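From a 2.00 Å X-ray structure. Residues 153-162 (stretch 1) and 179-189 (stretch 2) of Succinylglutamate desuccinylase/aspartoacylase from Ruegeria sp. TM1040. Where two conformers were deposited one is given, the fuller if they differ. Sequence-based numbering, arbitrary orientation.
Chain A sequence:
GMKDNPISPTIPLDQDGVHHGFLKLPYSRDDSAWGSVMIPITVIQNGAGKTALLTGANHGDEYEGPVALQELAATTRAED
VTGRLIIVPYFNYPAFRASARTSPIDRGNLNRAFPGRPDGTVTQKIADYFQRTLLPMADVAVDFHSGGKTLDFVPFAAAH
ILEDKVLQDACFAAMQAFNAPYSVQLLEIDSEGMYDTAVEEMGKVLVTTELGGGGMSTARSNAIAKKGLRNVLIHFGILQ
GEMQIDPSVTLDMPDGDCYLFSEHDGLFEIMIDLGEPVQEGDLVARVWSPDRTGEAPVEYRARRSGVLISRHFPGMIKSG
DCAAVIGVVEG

Stretch 1, residues 153-162: FVPFAAAHIL
Stretch 2 (179-189) NAPYSVQLLEI

Six backbone hydrogen bonds join the stretches as parallel strands, whose axes are inclined by 21° and approach to 4.7 Å. Ala 157 and Ala 159 use both N and O, while Pro 155 gives only its O and Ile 161 only its N: Tyr 182 N to Pro 155 O (3.1 Å), Ala 157 N to Tyr 182 O (3.2 Å), Val 184 N to Ala 157 O (3.1 Å), Ala 159 N to Val 184 O, Leu 186 N to Ala 159 O and Ile 161 N to Leu 186 O (each 3.0 Å). Proline, lacking an amide hydrogen, suits position 155, which supplies only its carbonyl. Register pairs Phe 156 with Tyr 182 through His 160 with Leu 186, at extended phi/psi (-122/153 at Phe 156, -137/144 at Val 184).

Two waters add bridges: one, backbone to side chain, donates to His 160 O (2.7 Å) and accepts from Gln 185 NE2 (2.8 Å); another, backbone to backbone, links Ile 161 O (2.6 Å) to Glu 188 N (2.9 Å).

On the Phe 156 face, Phe 156 (chi1 p, chi2 82°) brings CD1 to 3.3 Å from CG2 of Val 184 (t). Small Ala 158 leaves its CB 4.1 Å from Leu 186 CD2. Tyr 182 (m, chi2 79°) offers a ring face to Val 154 CB, 4.0 Å from the centroid. On the other face, Ala 157 CB meets Ala 180 CB at 4.1 Å. The contact buries 819 Å², both sides summed.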

# COMPACT_ATOMS: atom_id res chain seq x y z
N PHE A 153 30.05 7.29 -3.80
CA PHE A 153 31.44 7.01 -3.51
C PHE A 153 32.32 7.57 -4.60
O PHE A 153 31.91 7.62 -5.76
CB PHE A 153 31.68 5.49 -3.51
CG PHE A 153 31.11 4.76 -2.36
CD1 PHE A 153 29.86 4.22 -2.42
CD2 PHE A 153 31.87 4.54 -1.22
CE1 PHE A 153 29.35 3.50 -1.37
CE2 PHE A 153 31.35 3.80 -0.15
CZ PHE A 153 30.07 3.29 -0.25
N VAL A 154 33.56 7.93 -4.26
CA VAL A 154 34.57 8.11 -5.30
C VAL A 154 34.70 6.76 -6.01
O VAL A 154 34.54 5.72 -5.38
CB VAL A 154 35.94 8.59 -4.76
CG1 VAL A 154 35.81 10.00 -4.19
CG2 VAL A 154 36.50 7.64 -3.71
N PRO A 155 35.00 6.76 -7.34
CA PRO A 155 34.96 5.47 -8.05
C PRO A 155 36.20 4.64 -7.81
O PRO A 155 37.27 5.00 -8.30
CB PRO A 155 34.82 5.88 -9.50
CG PRO A 155 35.49 7.29 -9.57
CD PRO A 155 35.17 7.91 -8.25
N PHE A 156 36.07 3.56 -7.02
CA PHE A 156 37.22 2.69 -6.75
C PHE A 156 37.04 1.22 -7.15
O PHE A 156 35.93 0.70 -7.23
CB PHE A 156 37.75 2.82 -5.29
CG PHE A 156 36.80 2.37 -4.24
CD1 PHE A 156 36.70 1.03 -3.91
CD2 PHE A 156 36.03 3.28 -3.55
CE1 PHE A 156 35.81 0.61 -2.90
CE2 PHE A 156 35.16 2.86 -2.55
CZ PHE A 156 35.05 1.53 -2.23
N ALA A 157 38.16 0.57 -7.43
CA ALA A 157 38.22 -0.90 -7.45
C ALA A 157 38.85 -1.32 -6.11
O ALA A 157 39.76 -0.63 -5.61
CB ALA A 157 39.07 -1.36 -8.60
N ALA A 158 38.37 -2.44 -5.56
CA ALA A 158 38.80 -2.92 -4.25
C ALA A 158 39.28 -4.36 -4.30
O ALA A 158 38.71 -5.19 -5.00
CB ALA A 158 37.68 -2.79 -3.23
N ALA A 159 40.35 -4.62 -3.54
CA ALA A 159 40.91 -5.95 -3.29
C ALA A 159 40.94 -6.18 -1.77
O ALA A 159 41.16 -5.21 -1.00
CB ALA A 159 42.37 -6.01 -3.83
N HIS A 160 40.81 -7.43 -1.35
CA HIS A 160 40.67 -7.73 0.06
C HIS A 160 41.95 -8.26 0.70
O HIS A 160 42.77 -8.90 0.06
CB HIS A 160 39.51 -8.68 0.30
CG HIS A 160 38.18 -8.08 -0.02
ND1 HIS A 160 37.27 -8.67 -0.88
CD2 HIS A 160 37.62 -6.90 0.36
CE1 HIS A 160 36.21 -7.89 -1.00
NE2 HIS A 160 36.40 -6.82 -0.26
N ILE A 161 42.09 -7.94 1.99
CA ILE A 161 43.08 -8.52 2.84
C ILE A 161 42.52 -9.86 3.23
O ILE A 161 41.40 -9.95 3.79
CB ILE A 161 43.31 -7.67 4.09
CG1 ILE A 161 43.91 -6.30 3.71
CG2 ILE A 161 44.23 -8.42 5.09
CD1 ILE A 161 45.32 -6.38 3.02
N LEU A 162 43.28 -10.91 2.91
CA LEU A 162 42.87 -12.29 3.12
C LEU A 162 43.96 -13.02 3.90
O LEU A 162 45.16 -12.66 3.86
CB LEU A 162 42.69 -12.97 1.75
CG LEU A 162 41.68 -12.34 0.78
CD1 LEU A 162 41.86 -12.91 -0.61
CD2 LEU A 162 40.22 -12.56 1.26
N ASN A 179 42.18 -0.62 -12.72
CA ASN A 179 42.71 0.73 -12.89
C ASN A 179 41.63 1.82 -12.81
O ASN A 179 41.53 2.73 -13.67
CB ASN A 179 43.54 0.81 -14.17
CG ASN A 179 44.24 2.16 -14.36
OD1 ASN A 179 44.04 2.80 -15.39
ND2 ASN A 179 45.04 2.58 -13.38
N ALA A 180 40.82 1.73 -11.77
CA ALA A 180 39.80 2.75 -11.51
C ALA A 180 40.53 4.01 -11.06
O ALA A 180 41.74 3.97 -10.75
CB ALA A 180 38.78 2.28 -10.45
N PRO A 181 39.84 5.15 -11.05
CA PRO A 181 40.55 6.37 -10.65
C PRO A 181 41.00 6.32 -9.19
O PRO A 181 41.92 7.03 -8.82
CB PRO A 181 39.51 7.48 -10.87
CG PRO A 181 38.61 6.92 -11.94
CD PRO A 181 38.52 5.44 -11.62
N TYR A 182 40.36 5.50 -8.37
CA TYR A 182 40.85 5.22 -7.01
C TYR A 182 41.04 3.72 -6.84
O TYR A 182 40.34 2.91 -7.46
CB TYR A 182 39.92 5.76 -5.91
CG TYR A 182 39.84 7.25 -5.84
CD1 TYR A 182 39.05 7.95 -6.74
CD2 TYR A 182 40.55 7.96 -4.88
CE1 TYR A 182 38.96 9.30 -6.69
CE2 TYR A 182 40.46 9.33 -4.82
CZ TYR A 182 39.67 9.99 -5.74
OH TYR A 182 39.56 11.36 -5.70
N SER A 183 42.01 3.37 -6.00
CA SER A 183 42.39 1.99 -5.71
C SER A 183 42.41 1.80 -4.21
O SER A 183 42.91 2.67 -3.49
CB SER A 183 43.79 1.71 -6.27
OG SER A 183 43.77 1.63 -7.67
N VAL A 184 41.86 0.67 -3.77
CA VAL A 184 41.80 0.30 -2.35
C VAL A 184 42.15 -1.16 -2.13
O VAL A 184 41.80 -2.02 -2.94
CB VAL A 184 40.38 0.43 -1.78
CG1 VAL A 184 40.48 0.61 -0.27
CG2 VAL A 184 39.60 1.55 -2.44
N GLN A 185 42.83 -1.45 -1.03
CA GLN A 185 42.94 -2.80 -0.50
C GLN A 185 42.54 -2.71 0.98
O GLN A 185 43.16 -1.95 1.74
CB GLN A 185 44.37 -3.30 -0.58
CG GLN A 185 44.52 -4.76 -0.20
CD GLN A 185 45.94 -5.24 -0.31
OE1 GLN A 185 46.86 -4.56 0.13
NE2 GLN A 185 46.13 -6.43 -0.88
N LEU A 186 41.55 -3.50 1.38
CA LEU A 186 40.95 -3.39 2.71
C LEU A 186 40.54 -4.76 3.28
O LEU A 186 40.15 -5.66 2.54
CB LEU A 186 39.71 -2.52 2.61
CG LEU A 186 38.60 -3.11 1.72
CD1 LEU A 186 37.56 -3.72 2.60
CD2 LEU A 186 37.95 -2.09 0.83
N LEU A 187 40.57 -4.87 4.60
CA LEU A 187 40.02 -6.00 5.31
C LEU A 187 38.53 -5.80 5.40
O LEU A 187 38.09 -4.76 5.82
CB LEU A 187 40.62 -6.06 6.71
CG LEU A 187 40.18 -7.21 7.62
CD1 LEU A 187 40.53 -8.62 7.03
CD2 LEU A 187 40.86 -6.99 8.96
N GLU A 188 37.75 -6.78 4.98
CA GLU A 188 36.30 -6.73 5.07
C GLU A 188 35.89 -7.12 6.49
O GLU A 188 36.12 -8.24 6.91
CB GLU A 188 35.69 -7.70 4.07
CG GLU A 188 34.19 -7.80 4.08
CD GLU A 188 33.50 -6.45 3.95
OE1 GLU A 188 33.78 -5.74 2.95
OE2 GLU A 188 32.68 -6.11 4.85
N ILE A 189 35.30 -6.17 7.22
CA ILE A 189 34.84 -6.36 8.60
C ILE A 189 33.72 -7.42 8.64
O ILE A 189 33.79 -8.39 9.41
CB ILE A 189 34.33 -5.02 9.20
O HOH W 1 44.20 -8.01 -2.06
O HOH W 2 38.95 -9.01 3.65